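Local coordinates for protein sesquisabinene B synthase 2 (PDB 6A2A) that probably converts farnesyl diphosphate to the sesquiterpene sesquisabinene B, as a magnesium- or manganese-dependent plant terpene synthase, at residues 41-46 / 556-561; 51-56 / 252-257; 91-96 / 246-251. One frame throughout, in Å; residues are numbered along the deposited sequence.

In the fold
In this largely helical chain the three contacts involve the N-terminal helix and segments after it, the end of helix 546-558, and helix 239-270. Contacts 2 and 3 use adjoining segments of helix 239-270, 252-257 and 246-251, and their centres are about 12 Å apart. Contact 1 pairs the first helix with the end of helix 546-558, about 11 Å from contact 2 and about 18 Å from contact 3 (centre to centre). Segment 556-561 joins them: L557 O, near the end of its helix, takes a probable hydrogen bond from Q257 NE2 of contact 2 at 2.8 Å, and I561 N, just past it, gives one to N250 OD1 of contact 3 at 2.7 Å. All three lie away from the magnesium-binding residues D316, D320, E394 and N460.

Contact 1: 41-46 / 556-561; sequences YEFLQS and VLIHPI
F43 reaches I558 with its CG anti to the backbone N (chi1 175°), while I558 answers with CG1 anti to its own carbonyl carbon (chi1 -53°), which leaves the CG2 methyl beside that carbonyl and turned to the ring. The contact is apolar packing between the first helix of the plant terpene synthase fold, 41-50, and the last, 546-558, so it joins the two ends of a chain, segments more than 500 residues apart in sequence. The phenyl ring is met at its rim rather than over a face: I558 CG2 lies in the ring plane, 3.7 Å from F43 CZ and almost as near to CE2. The other branch of the isoleucine touches both residues. I558 CD1 comes to 4.0 Å from F43 CE2 and to 3.9 Å from L44 CD2, so one branched side chain packs against two neighbouring residues of the helix. F43 and L44 leave the backbone across the line to I558 and approach it only with their ends, whereas I558 starts out from its backbone toward the helix. The backbones stay well apart, the closest pair, L44 CA and I558 CA, being 8.2 Å from each other. Helical geometry ends at H559; around this end Q253 of helix 239-270 binds V556 O and H559 O, and Q257 binds L557 O. Within 41-46, S46 OG donates to F43 O at 2.7 Å, in the carbonyl plane and on a lone pair.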
loop_
_atom_site.group_PDB
_atom_site.type_symbol
_atom_site.label_atom_id
_atom_site.label_comp_id
_atom_site.label_asym_id
_atom_site.label_seq_id
_atom_site.Cartn_x
_atom_site.Cartn_y
_atom_site.Cartn_z
ATOM N N TYR A 41 -15.673 -4.265 -1.806
ATOM C CA TYR A 41 -14.490 -3.420 -1.829
ATOM C C TYR A 41 -14.326 -2.414 -2.977
ATOM O O TYR A 41 -13.726 -1.387 -2.776
ATOM C CB TYR A 41 -13.230 -4.223 -1.648
ATOM C CG TYR A 41 -13.209 -5.051 -0.383
ATOM C CD1 TYR A 41 -13.392 -4.481 0.842
ATOM C CD2 TYR A 41 -12.987 -6.394 -0.429
ATOM C CE1 TYR A 41 -13.370 -5.217 1.971
ATOM C CE2 TYR A 41 -12.975 -7.132 0.691
ATOM C CZ TYR A 41 -13.168 -6.540 1.893
ATOM O OH TYR A 41 -13.141 -7.312 2.985
ATOM N N GLU A 42 -14.846 -2.723 -4.161
ATOM C CA GLU A 42 -14.720 -1.795 -5.307
ATOM C C GLU A 42 -15.638 -0.603 -5.031
ATOM O O GLU A 42 -15.322 0.536 -5.374
ATOM C CB GLU A 42 -15.003 -2.510 -6.650
ATOM C CG GLU A 42 -16.457 -2.466 -7.134
ATOM C CD GLU A 42 -16.732 -2.780 -8.608
ATOM O OE1 GLU A 42 -17.518 -3.731 -8.891
ATOM O OE2 GLU A 42 -16.201 -2.052 -9.480
ATOM N N PHE A 43 -16.780 -0.860 -4.394
ATOM C CA PHE A 43 -17.628 0.232 -3.992
ATOM C C PHE A 43 -16.866 1.172 -3.039
ATOM O O PHE A 43 -16.907 2.424 -3.167
ATOM C CB PHE A 43 -18.889 -0.288 -3.329
ATOM C CG PHE A 43 -19.729 0.829 -2.801
ATOM C CD1 PHE A 43 -20.426 1.642 -3.676
ATOM C CD2 PHE A 43 -19.758 1.122 -1.448
ATOM C CE1 PHE A 43 -21.193 2.698 -3.204
ATOM C CE2 PHE A 43 -20.501 2.196 -0.981
ATOM C CZ PHE A 43 -21.218 2.983 -1.858
ATOM N N LEU A 44 -16.135 0.578 -2.112
ATOM C CA LEU A 44 -15.540 1.361 -1.026
ATOM C C LEU A 44 -14.428 2.236 -1.612
ATOM O O LEU A 44 -14.199 3.371 -1.184
ATOM C CB LEU A 44 -15.016 0.403 0.054
ATOM C CG LEU A 44 -16.107 -0.211 0.937
ATOM C CD1 LEU A 44 -15.540 -1.081 2.035
ATOM C CD2 LEU A 44 -17.020 0.850 1.528
ATOM N N GLN A 45 -13.777 1.679 -2.619
ATOM C CA GLN A 45 -12.756 2.352 -3.365
ATOM C C GLN A 45 -13.380 3.445 -4.245
ATOM O O GLN A 45 -12.740 4.453 -4.502
ATOM C CB GLN A 45 -11.956 1.309 -4.140
ATOM C CG GLN A 45 -11.135 0.412 -3.227
ATOM C CD GLN A 45 -10.870 -0.946 -3.812
ATOM O OE1 GLN A 45 -11.091 -1.183 -4.991
ATOM N NE2 GLN A 45 -10.392 -1.864 -2.990
ATOM N N SER A 46 -14.624 3.275 -4.663
ATOM C CA SER A 46 -15.263 4.245 -5.560
ATOM C C SER A 46 -15.569 5.555 -4.829
ATOM O O SER A 46 -15.698 6.603 -5.475
ATOM C CB SER A 46 -16.527 3.680 -6.181
ATOM O OG SER A 46 -17.663 3.864 -5.330
ATOM N N VAL A 556 -22.157 7.533 8.486
ATOM C CA VAL A 556 -20.917 8.172 8.888
ATOM C C VAL A 556 -19.843 8.096 7.814
ATOM O O VAL A 556 -19.148 9.056 7.643
ATOM C CB VAL A 556 -20.467 7.643 10.264
ATOM C CG1 VAL A 556 -19.080 8.117 10.638
ATOM C CG2 VAL A 556 -21.501 8.104 11.282
ATOM N N LEU A 557 -19.790 7.031 6.999
ATOM C CA LEU A 557 -18.702 6.861 6.078
ATOM C C LEU A 557 -19.140 7.007 4.614
ATOM O O LEU A 557 -18.351 7.530 3.776
ATOM C CB LEU A 557 -18.108 5.479 6.320
ATOM C CG LEU A 557 -16.980 5.072 5.388
ATOM C CD1 LEU A 557 -15.771 5.982 5.533
ATOM C CD2 LEU A 557 -16.573 3.628 5.649
ATOM N N ILE A 558 -20.321 6.489 4.290
ATOM C CA ILE A 558 -20.728 6.310 2.877
ATOM C C ILE A 558 -21.459 7.542 2.327
ATOM O O ILE A 558 -21.143 7.986 1.225
ATOM C CB ILE A 558 -21.642 5.093 2.705
ATOM C CG1 ILE A 558 -21.072 3.791 3.289
ATOM C CG2 ILE A 558 -22.029 4.933 1.234
ATOM C CD1 ILE A 558 -19.738 3.403 2.775
ATOM N N HIS A 559 -22.481 8.005 3.025
ATOM C CA HIS A 559 -23.410 9.043 2.469
ATOM C C HIS A 559 -23.040 10.421 2.990
ATOM O O HIS A 559 -23.129 10.639 4.200
ATOM C CB HIS A 559 -24.863 8.767 2.857
ATOM C CG HIS A 559 -25.468 7.580 2.195
ATOM N ND1 HIS A 559 -26.314 6.726 2.863
ATOM C CD2 HIS A 559 -25.331 7.073 0.952
ATOM C CE1 HIS A 559 -26.675 5.742 2.059
ATOM N NE2 HIS A 559 -26.079 5.923 0.887
ATOM N N PRO A 560 -22.719 11.358 2.095
ATOM C CA PRO A 560 -22.529 12.737 2.573
ATOM C C PRO A 560 -23.860 13.286 3.105
ATOM O O PRO A 560 -24.943 12.744 2.793
ATOM C CB PRO A 560 -22.011 13.549 1.368
ATOM C CG PRO A 560 -21.525 12.499 0.395
ATOM C CD PRO A 560 -22.364 11.266 0.664
ATOM N N ILE A 561 -23.763 14.326 3.914
ATOM C CA ILE A 561 -24.933 15.089 4.375
ATOM C C ILE A 561 -25.368 16.004 3.226
ATOM O O ILE A 561 -24.511 16.719 2.673
ATOM C CB ILE A 561 -24.579 15.902 5.625
ATOM C CG1 ILE A 561 -24.123 14.980 6.759
ATOM C CG2 ILE A 561 -25.757 16.790 6.027
ATOM C CD1 ILE A 561 -23.788 15.694 8.041
#

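Contact 2: 51-56 / 252-257; sequences CTVEEK and VQSFHQ
C51 has just left helical geometry after helix 41-50, and from there the chain runs extended through V53 to E54, the N-cap position of helix 55-73; this connector of the N-terminal region packs against an unbroken stretch of helix, 252-257. C51 and V53 point toward the helix, T52 between them away from it. At C51 the whole CB–SG arm lies against the end of Q257: C51 CB is 3.3 Å from Q257 OE1, and C51 SG is 3.6 Å from Q257 NE2. The latter is a weak hydrogen bond, with an N-H...S angle of 145°. Q257 gets there with its chain extended beyond CG, which carries the amide out from the helix. Its stronger bond is to L557 O near the end of helix 546-558. Nearer the start of 252-257, V53 CG2 rests at 4.4 Å from S254 CB, while S254 OG turns back to I251 O of its own helix. A leucine in place of Q257 would probably leave L557 O without its amide donor and C51 SG without its weak one. The chemistry thus implies that one amide nitrogen serves two segments unequally, with the L557 carbonyl as its main acceptor and the sulfur as a lesser one.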
loop_
_atom_site.group_PDB
_atom_site.type_symbol
_atom_site.label_atom_id
_atom_site.label_comp_id
_atom_site.label_asym_id
_atom_site.label_seq_id
_atom_site.Cartn_x
_atom_site.Cartn_y
_atom_site.Cartn_z
ATOM N N CYS A 51 -17.737 11.471 -3.982
ATOM C CA CYS A 51 -18.227 12.445 -2.980
ATOM C C CYS A 51 -17.266 13.638 -2.854
ATOM O O CYS A 51 -17.280 14.358 -1.836
ATOM C CB CYS A 51 -18.402 11.769 -1.621
ATOM S SG CYS A 51 -19.533 10.349 -1.657
ATOM N N THR A 52 -16.450 13.870 -3.880
ATOM C CA THR A 52 -15.513 14.982 -3.842
ATOM C C THR A 52 -16.252 16.255 -3.404
ATOM O O THR A 52 -17.279 16.594 -4.001
ATOM C CB THR A 52 -14.860 15.204 -5.210
ATOM O OG1 THR A 52 -14.481 13.928 -5.726
ATOM C CG2 THR A 52 -13.667 16.133 -5.130
ATOM N N VAL A 53 -15.752 16.933 -2.369
ATOM C CA VAL A 53 -16.358 18.191 -1.884
ATOM C C VAL A 53 -15.942 19.310 -2.841
ATOM O O VAL A 53 -14.771 19.531 -3.017
ATOM C CB VAL A 53 -15.918 18.528 -0.445
ATOM C CG1 VAL A 53 -16.477 19.872 0.019
ATOM C CG2 VAL A 53 -16.294 17.431 0.541
ATOM N N GLU A 54 -16.909 20.010 -3.410
ATOM C CA GLU A 54 -16.642 21.010 -4.453
ATOM C C GLU A 54 -15.826 22.165 -3.872
ATOM O O GLU A 54 -16.079 22.585 -2.729
ATOM C CB GLU A 54 -17.954 21.571 -5.000
ATOM C CG GLU A 54 -18.902 20.528 -5.563
ATOM C CD GLU A 54 -20.247 21.120 -5.943
ATOM O OE1 GLU A 54 -20.273 21.949 -6.880
ATOM O OE2 GLU A 54 -21.259 20.776 -5.294
ATOM N N GLU A 55 -14.887 22.683 -4.672
ATOM C CA GLU A 55 -13.956 23.764 -4.258
ATOM C C GLU A 55 -14.721 24.932 -3.612
ATOM O O GLU A 55 -14.203 25.602 -2.707
ATOM C CB GLU A 55 -13.143 24.263 -5.459
ATOM C CG GLU A 55 -12.229 25.443 -5.153
ATOM C CD GLU A 55 -11.247 25.266 -4.003
ATOM O OE1 GLU A 55 -10.539 24.237 -3.981
ATOM O OE2 GLU A 55 -11.174 26.168 -3.138
ATOM N N LYS A 56 -15.940 25.187 -4.072
ATOM C CA LYS A 56 -16.691 26.333 -3.565
ATOM C C LYS A 56 -17.175 26.031 -2.137
ATOM O O LYS A 56 -17.351 26.941 -1.348
ATOM C CB LYS A 56 -17.838 26.693 -4.516
ATOM C CG LYS A 56 -18.987 25.700 -4.562
ATOM C CD LYS A 56 -20.277 26.282 -5.078
ATOM C CE LYS A 56 -21.280 25.204 -5.446
ATOM N NZ LYS A 56 -22.675 25.711 -5.482
ATOM N N VAL A 252 -14.448 16.052 6.447
ATOM C CA VAL A 252 -13.794 14.983 7.229
ATOM C C VAL A 252 -14.182 13.638 6.605
ATOM O O VAL A 252 -13.298 12.818 6.370
ATOM C CB VAL A 252 -14.158 15.039 8.717
ATOM C CG1 VAL A 252 -13.519 13.878 9.470
ATOM C CG2 VAL A 252 -13.729 16.341 9.348
ATOM N N GLN A 253 -15.443 13.433 6.293
ATOM C CA GLN A 253 -15.870 12.181 5.702
ATOM C C GLN A 253 -15.054 11.873 4.445
ATOM O O GLN A 253 -14.797 10.684 4.163
ATOM C CB GLN A 253 -17.363 12.210 5.416
ATOM C CG GLN A 253 -17.928 10.916 4.908
ATOM C CD GLN A 253 -19.357 11.050 4.447
ATOM O OE1 GLN A 253 -19.626 11.668 3.414
ATOM N NE2 GLN A 253 -20.284 10.513 5.222
ATOM N N SER A 254 -14.740 12.891 3.614
ATOM C CA SER A 254 -13.973 12.630 2.344
ATOM C C SER A 254 -12.583 12.088 2.669
ATOM O O SER A 254 -12.100 11.287 1.902
ATOM C CB SER A 254 -13.848 13.849 1.415
ATOM O OG SER A 254 -12.920 14.811 1.940
ATOM N N PHE A 255 -11.951 12.559 3.747
ATOM C CA PHE A 255 -10.675 11.976 4.197
ATOM C C PHE A 255 -10.878 10.502 4.597
ATOM O O PHE A 255 -10.070 9.644 4.212
ATOM C CB PHE A 255 -10.070 12.666 5.413
ATOM C CG PHE A 255 -9.420 13.992 5.165
ATOM C CD1 PHE A 255 -8.078 14.060 4.837
ATOM C CD2 PHE A 255 -10.144 15.174 5.334
ATOM C CE1 PHE A 255 -7.470 15.293 4.650
ATOM C CE2 PHE A 255 -9.536 16.408 5.130
ATOM C CZ PHE A 255 -8.195 16.460 4.800
ATOM N N HIS A 256 -11.923 10.247 5.379
ATOM C CA HIS A 256 -12.253 8.827 5.763
ATOM C C HIS A 256 -12.468 7.941 4.531
ATOM O O HIS A 256 -12.022 6.777 4.473
ATOM C CB HIS A 256 -13.473 8.806 6.678
ATOM C CG HIS A 256 -13.236 9.487 7.978
ATOM N ND1 HIS A 256 -14.261 9.847 8.809
ATOM C CD2 HIS A 256 -12.080 9.832 8.589
ATOM C CE1 HIS A 256 -13.765 10.418 9.880
ATOM N NE2 HIS A 256 -12.418 10.405 9.771
ATOM N N GLN A 257 -13.191 8.442 3.541
ATOM C CA GLN A 257 -13.486 7.631 2.367
ATOM C C GLN A 257 -12.184 7.273 1.644
ATOM O O GLN A 257 -12.079 6.150 1.104
ATOM C CB GLN A 257 -14.469 8.371 1.453
ATOM C CG GLN A 257 -15.873 8.404 2.032
ATOM C CD GLN A 257 -16.819 9.228 1.199
ATOM O OE1 GLN A 257 -16.378 9.990 0.344
ATOM N NE2 GLN A 257 -18.107 9.050 1.428
#

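Contact 3: 91-96 / 246-251; sequences LGLKYQ and KLDFNI
D248 holds out its carboxylate from helix 239-270 to two donors of the turn 91-96, which links helices 78-90 and 98-110 of the N-terminal helical region of this terpene synthase. Y95 OH donates to D248 OD2 at 2.6 Å, and D248 OD2 accepts through its syn lone pair, the one on the side of the other oxygen. The ring and carboxylate planes stand 39° apart. Q96 NE2 gives the second bond, to D248 OD1 at 3.0 Å and with an N-H...O angle of 155°. Here the acceptor lies close to the plane of the amide, but the donor comes from above the carboxylate plane, 36° out of it. Each oxygen therefore has its own partner. An apolar neighbour completes the first shell: L93 runs alongside D248 in the opposite sense and sets CD2 3.6 Å from D248 OD2 and 3.9 Å from D248 CB.

Further out, Q96 CG lies 3.5 Å above one face of the Y95 ring, offset toward its rim. The ring also packs edge-to-face with F294. The Q96 chain bends at chi2, and its OE1 accepts from K65 NZ, which fixes which end of the amide faces D248. G92, with positive phi, closes helix 78-90 in a Schellman motif, shortly before the 3-10 segment 94-96. Two neutral donors thus bind the buried carboxylate, one on each oxygen, and the charge of K65 on the far end of the Q96 amide would probably polarise that donor and favour the anion.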
loop_
_atom_site.group_PDB
_atom_site.type_symbol
_atom_site.label_atom_id
_atom_site.label_comp_id
_atom_site.label_asym_id
_atom_site.label_seq_id
_atom_site.Cartn_x
_atom_site.Cartn_y
_atom_site.Cartn_z
ATOM N N LEU A 91 -21.574 18.526 18.060
ATOM C CA LEU A 91 -21.569 18.521 16.638
ATOM C C LEU A 91 -20.246 17.943 16.053
ATOM O O LEU A 91 -20.109 17.885 14.874
ATOM C CB LEU A 91 -21.769 19.944 16.113
ATOM C CG LEU A 91 -23.174 20.487 16.250
ATOM C CD1 LEU A 91 -23.212 21.968 15.981
ATOM C CD2 LEU A 91 -24.172 19.727 15.403
ATOM N N GLY A 92 -19.286 17.592 16.904
ATOM C CA GLY A 92 -18.031 17.020 16.524
ATOM C C GLY A 92 -17.002 18.034 16.083
ATOM O O GLY A 92 -16.094 17.711 15.387
ATOM N N LEU A 93 -17.156 19.260 16.551
ATOM C CA LEU A 93 -16.303 20.343 16.124
ATOM C C LEU A 93 -15.294 20.882 17.110
ATOM O O LEU A 93 -14.563 21.739 16.780
ATOM C CB LEU A 93 -17.164 21.499 15.642
ATOM C CG LEU A 93 -18.137 21.234 14.518
ATOM C CD1 LEU A 93 -19.136 22.371 14.395
ATOM C CD2 LEU A 93 -17.413 20.999 13.230
ATOM N N LYS A 94 -15.274 20.371 18.309
ATOM C CA LYS A 94 -14.309 20.893 19.279
ATOM C C LYS A 94 -12.881 20.878 18.704
ATOM O O LYS A 94 -12.078 21.770 19.016
ATOM C CB LYS A 94 -14.391 20.142 20.608
ATOM C CG LYS A 94 -13.691 20.851 21.753
ATOM C CD LYS A 94 -14.063 20.390 23.146
ATOM C CE LYS A 94 -13.229 19.233 23.642
ATOM N NZ LYS A 94 -11.860 19.684 23.998
ATOM N N TYR A 95 -12.524 19.870 17.890
ATOM C CA TYR A 95 -11.135 19.761 17.379
ATOM C C TYR A 95 -10.778 20.957 16.490
ATOM O O TYR A 95 -9.575 21.263 16.332
ATOM C CB TYR A 95 -10.919 18.444 16.620
ATOM C CG TYR A 95 -11.448 18.450 15.207
ATOM C CD1 TYR A 95 -12.811 18.418 14.930
ATOM C CD2 TYR A 95 -10.592 18.558 14.125
ATOM C CE1 TYR A 95 -13.281 18.489 13.630
ATOM C CE2 TYR A 95 -11.044 18.570 12.833
ATOM C CZ TYR A 95 -12.395 18.593 12.581
ATOM O OH TYR A 95 -12.800 18.625 11.289
ATOM N N GLN A 96 -11.780 21.630 15.918
ATOM C CA GLN A 96 -11.529 22.846 15.133
ATOM C C GLN A 96 -11.455 24.121 15.999
ATOM O O GLN A 96 -10.994 25.138 15.481
ATOM C CB GLN A 96 -12.620 23.059 14.075
ATOM C CG GLN A 96 -12.672 22.062 12.934
ATOM C CD GLN A 96 -11.626 22.304 11.877
ATOM O OE1 GLN A 96 -10.593 22.911 12.157
ATOM N NE2 GLN A 96 -11.836 21.758 10.695
ATOM N N LYS A 246 -22.377 20.595 9.097
ATOM C CA LYS A 246 -22.633 19.715 7.965
ATOM C C LYS A 246 -21.477 19.754 6.967
ATOM O O LYS A 246 -21.089 18.724 6.390
ATOM C CB LYS A 246 -23.944 20.099 7.274
ATOM C CG LYS A 246 -25.182 19.934 8.146
ATOM C CD LYS A 246 -26.462 20.241 7.401
ATOM C CE LYS A 246 -27.683 19.980 8.244
ATOM N NZ LYS A 246 -28.910 20.404 7.529
ATOM N N LEU A 247 -20.913 20.939 6.725
ATOM C CA LEU A 247 -19.864 21.075 5.753
ATOM C C LEU A 247 -18.583 20.366 6.231
ATOM O O LEU A 247 -17.923 19.653 5.460
ATOM C CB LEU A 247 -19.633 22.584 5.559
ATOM C CG LEU A 247 -19.064 23.083 4.238
ATOM C CD1 LEU A 247 -19.838 22.572 3.044
ATOM C CD2 LEU A 247 -19.089 24.606 4.228
ATOM N N ASP A 248 -18.184 20.663 7.449
ATOM C CA ASP A 248 -17.006 20.059 8.064
ATOM C C ASP A 248 -17.204 18.549 8.149
ATOM O O ASP A 248 -16.244 17.814 7.902
ATOM C CB ASP A 248 -16.703 20.627 9.402
ATOM C CG ASP A 248 -15.323 20.220 9.918
ATOM O OD1 ASP A 248 -14.309 20.705 9.364
ATOM O OD2 ASP A 248 -15.289 19.340 10.821
ATOM N N PHE A 249 -18.416 18.103 8.454
ATOM C CA PHE A 249 -18.682 16.670 8.478
ATOM C C PHE A 249 -18.336 16.051 7.134
ATOM O O PHE A 249 -17.571 15.080 7.066
ATOM C CB PHE A 249 -20.128 16.344 8.818
ATOM C CG PHE A 249 -20.292 14.894 9.183
ATOM C CD1 PHE A 249 -20.471 13.941 8.204
ATOM C CD2 PHE A 249 -20.144 14.479 10.493
ATOM C CE1 PHE A 249 -20.524 12.600 8.534
ATOM C CE2 PHE A 249 -20.238 13.139 10.817
ATOM C CZ PHE A 249 -20.401 12.211 9.842
ATOM N N ASN A 250 -18.867 16.619 6.051
ATOM C CA ASN A 250 -18.604 16.078 4.737
ATOM C C ASN A 250 -17.109 16.149 4.379
ATOM O O ASN A 250 -16.606 15.222 3.696
ATOM C CB ASN A 250 -19.460 16.756 3.666
ATOM C CG ASN A 250 -20.919 16.379 3.710
ATOM O OD1 ASN A 250 -21.359 15.525 4.498
ATOM N ND2 ASN A 250 -21.699 17.041 2.871
ATOM N N ILE A 251 -16.392 17.190 4.785
ATOM C CA ILE A 251 -14.987 17.300 4.425
ATOM C C ILE A 251 -14.195 16.190 5.152
ATOM O O ILE A 251 -13.395 15.497 4.537
ATOM C CB ILE A 251 -14.443 18.696 4.758
ATOM C CG1 ILE A 251 -15.097 19.740 3.844
ATOM C CG2 ILE A 251 -12.933 18.728 4.682
ATOM C CD1 ILE A 251 -14.847 21.177 4.277
#